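Local coordinates for protein translation initiation factor eIF-2B (Pyrococcus horikoshii, PDB 1VB5) that is the regulatory subunit of archaeal initiation factor 2B, probably promoting the exchange of GDP for GTP on initiation factor 2, at residues D111-V122 and F174-G184. Numbering follows the deposited sequence.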
loop_
_atom_site.group_PDB
_atom_site.type_symbol
_atom_site.label_atom_id
_atom_site.label_comp_id
_atom_site.label_asym_id
_atom_site.label_seq_id
_atom_site.Cartn_x
_atom_site.Cartn_y
_atom_site.Cartn_z
ATOM N N ASP B 111 17.790 -15.050 7.086
ATOM C CA ASP B 111 16.500 -14.637 6.534
ATOM C C ASP B 111 16.263 -13.132 6.621
ATOM O O ASP B 111 16.793 -12.445 7.496
ATOM C CB ASP B 111 15.339 -15.304 7.286
ATOM C CG ASP B 111 14.809 -16.554 6.598
ATOM O OD1 ASP B 111 14.887 -16.664 5.354
ATOM O OD2 ASP B 111 14.276 -17.423 7.319
ATOM N N VAL B 112 15.458 -12.632 5.692
ATOM C CA VAL B 112 15.038 -11.242 5.693
ATOM C C VAL B 112 13.526 -11.422 5.664
ATOM O O VAL B 112 12.956 -11.808 4.646
ATOM C CB VAL B 112 15.503 -10.473 4.452
ATOM C CG1 VAL B 112 14.842 -9.091 4.432
ATOM C CG2 VAL B 112 17.028 -10.317 4.481
ATOM N N ILE B 113 12.925 -11.291 6.797
ATOM C CA ILE B 113 11.487 -11.478 6.961
ATOM C C ILE B 113 10.683 -10.205 6.706
ATOM O O ILE B 113 10.963 -9.162 7.289
ATOM C CB ILE B 113 11.164 -11.962 8.393
ATOM C CG1 ILE B 113 12.020 -13.185 8.738
ATOM C CG2 ILE B 113 9.682 -12.296 8.515
ATOM C CD1 ILE B 113 11.983 -13.556 10.221
ATOM N N ILE B 114 9.687 -10.289 5.833
ATOM C CA ILE B 114 8.851 -9.130 5.560
ATOM C C ILE B 114 7.478 -9.433 6.129
ATOM O O ILE B 114 6.997 -10.570 6.048
ATOM C CB ILE B 114 8.742 -8.828 4.041
ATOM C CG1 ILE B 114 7.972 -7.523 3.831
ATOM C CG2 ILE B 114 8.040 -9.966 3.322
ATOM C CD1 ILE B 114 8.105 -6.944 2.426
ATOM N N THR B 115 6.855 -8.424 6.727
ATOM C CA THR B 115 5.542 -8.599 7.319
ATOM C C THR B 115 4.732 -7.325 7.124
ATOM O O THR B 115 5.257 -6.318 6.644
ATOM C CB THR B 115 5.654 -8.944 8.839
ATOM O OG1 THR B 115 4.365 -9.325 9.344
ATOM C CG2 THR B 115 6.183 -7.752 9.629
ATOM N N HIS B 116 3.460 -7.372 7.505
ATOM C CA HIS B 116 2.554 -6.238 7.342
ATOM C C HIS B 116 1.667 -6.137 8.579
ATOM O O HIS B 116 1.308 -7.152 9.171
ATOM C CB HIS B 116 1.712 -6.452 6.069
ATOM C CG HIS B 116 0.646 -5.422 5.847
ATOM N ND1 HIS B 116 0.911 -4.071 5.790
ATOM C CD2 HIS B 116 -0.688 -5.552 5.649
ATOM C CE1 HIS B 116 -0.212 -3.412 5.570
ATOM N NE2 HIS B 116 -1.198 -4.286 5.478
ATOM N N SER B 117 1.344 -4.909 8.973
ATOM C CA SER B 117 0.510 -4.645 10.141
ATOM C C SER B 117 1.136 -5.185 11.437
ATOM O O SER B 117 2.333 -5.470 11.483
ATOM C CB SER B 117 -0.877 -5.253 9.935
ATOM O OG SER B 117 -1.775 -4.814 10.936
ATOM N N PHE B 118 0.324 -5.312 12.485
ATOM C CA PHE B 118 0.801 -5.812 13.771
ATOM C C PHE B 118 0.066 -7.071 14.206
ATOM O O PHE B 118 -1.163 -7.133 14.179
ATOM C CB PHE B 118 0.646 -4.753 14.870
ATOM C CG PHE B 118 1.046 -5.246 16.247
ATOM C CD1 PHE B 118 2.384 -5.448 16.565
ATOM C CD2 PHE B 118 0.075 -5.564 17.197
ATOM C CE1 PHE B 118 2.760 -5.963 17.810
ATOM C CE2 PHE B 118 0.433 -6.081 18.448
ATOM C CZ PHE B 118 1.782 -6.283 18.756
ATOM N N SER B 119 0.838 -8.073 14.610
ATOM C CA SER B 119 0.304 -9.342 15.080
ATOM C C SER B 119 1.172 -9.812 16.239
ATOM O O SER B 119 2.359 -10.081 16.047
ATOM C CB SER B 119 0.350 -10.380 13.960
ATOM O OG SER B 119 0.213 -11.691 14.480
ATOM N N SER B 120 0.594 -9.907 17.435
ATOM C CA SER B 120 1.361 -10.347 18.595
ATOM C C SER B 120 1.926 -11.744 18.369
ATOM O O SER B 120 2.982 -12.087 18.894
ATOM C CB SER B 120 0.491 -10.316 19.864
ATOM O OG SER B 120 -0.779 -10.897 19.630
ATOM N N THR B 121 1.237 -12.539 17.559
ATOM C CA THR B 121 1.685 -13.895 17.263
ATOM C C THR B 121 2.937 -13.865 16.394
ATOM O O THR B 121 3.912 -14.570 16.668
ATOM C CB THR B 121 0.566 -14.690 16.552
ATOM O OG1 THR B 121 -0.552 -14.826 17.442
ATOM C CG2 THR B 121 1.052 -16.072 16.142
ATOM N N VAL B 122 2.921 -13.050 15.342
ATOM C CA VAL B 122 4.086 -12.954 14.470
ATOM C C VAL B 122 5.251 -12.395 15.282
ATOM O O VAL B 122 6.394 -12.813 15.109
ATOM C CB VAL B 122 3.811 -12.037 13.256
ATOM C CG1 VAL B 122 5.102 -11.811 12.462
ATOM C CG2 VAL B 122 2.754 -12.671 12.363
ATOM N N PHE B 174 9.981 -4.291 -1.888
ATOM C CA PHE B 174 10.732 -5.069 -0.920
ATOM C C PHE B 174 10.507 -6.589 -0.811
ATOM O O PHE B 174 11.345 -7.246 -0.198
ATOM C CB PHE B 174 10.620 -4.423 0.467
ATOM C CG PHE B 174 11.364 -3.117 0.585
ATOM C CD1 PHE B 174 10.789 -1.925 0.151
ATOM C CD2 PHE B 174 12.655 -3.084 1.107
ATOM C CE1 PHE B 174 11.487 -0.715 0.233
ATOM C CE2 PHE B 174 13.367 -1.880 1.195
ATOM C CZ PHE B 174 12.779 -0.693 0.757
ATOM N N CYS B 175 9.426 -7.167 -1.364
ATOM C CA CYS B 175 9.283 -8.640 -1.266
ATOM C C CYS B 175 10.593 -9.121 -1.898
ATOM O O CYS B 175 11.220 -10.067 -1.420
ATOM C CB CYS B 175 8.080 -9.247 -2.069
ATOM S SG CYS B 175 6.433 -9.514 -1.266
ATOM N N ARG B 176 11.003 -8.426 -2.959
ATOM C CA ARG B 176 12.234 -8.716 -3.692
ATOM C C ARG B 176 13.446 -8.979 -2.797
ATOM O O ARG B 176 14.217 -9.902 -3.047
ATOM C CB ARG B 176 12.560 -7.548 -4.635
ATOM C CG ARG B 176 11.893 -7.647 -6.002
ATOM C CD ARG B 176 11.754 -6.294 -6.695
ATOM N NE ARG B 176 12.959 -5.476 -6.608
ATOM C CZ ARG B 176 13.150 -4.349 -7.291
ATOM N NH1 ARG B 176 12.216 -3.902 -8.122
ATOM N NH2 ARG B 176 14.274 -3.662 -7.141
ATOM N N GLU B 177 13.612 -8.162 -1.762
ATOM C CA GLU B 177 14.737 -8.299 -0.843
ATOM C C GLU B 177 14.494 -9.387 0.205
ATOM O O GLU B 177 15.435 -9.964 0.740
ATOM C CB GLU B 177 14.984 -6.965 -0.127
ATOM C CG GLU B 177 14.965 -5.750 -1.043
ATOM C CD GLU B 177 16.151 -5.698 -1.992
ATOM O OE1 GLU B 177 16.133 -4.854 -2.916
ATOM O OE2 GLU B 177 17.104 -6.492 -1.809
ATOM N N ALA B 178 13.228 -9.655 0.498
ATOM C CA ALA B 178 12.874 -10.651 1.503
ATOM C C ALA B 178 13.160 -12.065 1.038
ATOM O O ALA B 178 13.245 -12.322 -0.160
ATOM C CB ALA B 178 11.399 -10.520 1.866
ATOM N N SER B 179 13.312 -12.976 1.993
ATOM C CA SER B 179 13.555 -14.380 1.685
ATOM C C SER B 179 12.337 -15.177 2.152
ATOM O O SER B 179 12.171 -16.352 1.808
ATOM C CB SER B 179 14.802 -14.879 2.412
ATOM O OG SER B 179 14.622 -14.807 3.815
ATOM N N ILE B 180 11.491 -14.525 2.945
ATOM C CA ILE B 180 10.288 -15.159 3.462
ATOM C C ILE B 180 9.349 -14.113 4.044
ATOM O O ILE B 180 9.788 -13.096 4.575
ATOM C CB ILE B 180 10.636 -16.213 4.548
ATOM C CG1 ILE B 180 9.366 -16.915 5.028
ATOM C CG2 ILE B 180 11.338 -15.549 5.720
ATOM C CD1 ILE B 180 9.642 -18.128 5.922
ATOM N N ALA B 181 8.052 -14.365 3.924
ATOM C CA ALA B 181 7.040 -13.458 4.432
ATOM C C ALA B 181 6.226 -14.182 5.502
ATOM O O ALA B 181 5.876 -15.355 5.342
ATOM C CB ALA B 181 6.128 -13.000 3.293
ATOM N N ILE B 182 5.938 -13.476 6.591
ATOM C CA ILE B 182 5.163 -14.028 7.689
ATOM C C ILE B 182 4.192 -12.972 8.192
ATOM O O ILE B 182 4.608 -11.940 8.715
ATOM C CB ILE B 182 6.071 -14.460 8.872
ATOM C CG1 ILE B 182 7.054 -15.538 8.417
ATOM C CG2 ILE B 182 5.218 -14.995 10.018
ATOM C CD1 ILE B 182 7.997 -16.024 9.516
ATOM N N VAL B 183 2.898 -13.222 8.021
ATOM C CA VAL B 183 1.881 -12.294 8.485
ATOM C C VAL B 183 0.915 -13.030 9.405
ATOM O O VAL B 183 0.895 -14.265 9.445
ATOM C CB VAL B 183 1.081 -11.682 7.307
ATOM C CG1 VAL B 183 2.036 -10.962 6.347
ATOM C CG2 VAL B 183 0.304 -12.767 6.571
ATOM N N GLY B 184 0.128 -12.272 10.157
ATOM C CA GLY B 184 -0.836 -12.877 11.054
ATOM C C GLY B 184 -2.148 -13.074 10.322
ATOM O O GLY B 184 -2.178 -13.109 9.088
HETATM O O HOH W 1 -0.311 -9.353 9.849
#
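The carboxylate of Asp111 is the flat group that meets the other segment directly: OD1 takes the hydroxyl hydrogen of Ser179, though 2.4 Å from Ser179 OG to Asp111 OD1 is shorter than expected and the exact length doubtful. Ile180 CG2 lies over one face of the Asp111 carboxylate, 3.7 Å from Asp111 CG, while OD2 accepts from Asp108 N. The imidazole of His116 has Ser117 CB over one face, toward the rim; its ND1 bonds Thr141 OG1 and NE2 reaches Ala198 O. Ser179 OG, held between its own N and carbonyl carbon (chi1 63°), also accepts from Val112 N at 3.0 Å, a nearly straight bond (166°). A leucine in place of Asp111 would probably cost the Ser179 hydroxyl its carboxylate acceptor, leaving it tied to Val112 N alone among the bonds described, and Asp108 N without OD2. Ser179 N to Val112 O leads into the parallel ladder, made by Ile114 N to Ile180 O and Ile182 N to Ile114 O. The strands 111-115 and 180-183 are neighbours in the central, largely parallel sheet of a Rossmann-like domain, with 136-141 and 214-217 flanking the pair. On one face Ile113 CG1 runs beside Ile180 CG2, the two side chains pointing the same way. On the other, Ile114 CG2 fits against the methyls of Ala181 (CB at 3.6 Å) and Ala178, and its CD1 meets Phe174 CB; the next residue, Cys175, is disulfide-linked to Cys207. Further along, Thr115 OG1 donates to Ile182 O (2.7 Å) in the carbonyl plane. Beyond it Ser119 OG N-caps the helix 120-131 by accepting from Val122 N. Val122 CG2 touches Gly184 N at 3.5 Å, and a water bridges that same N to His116 O.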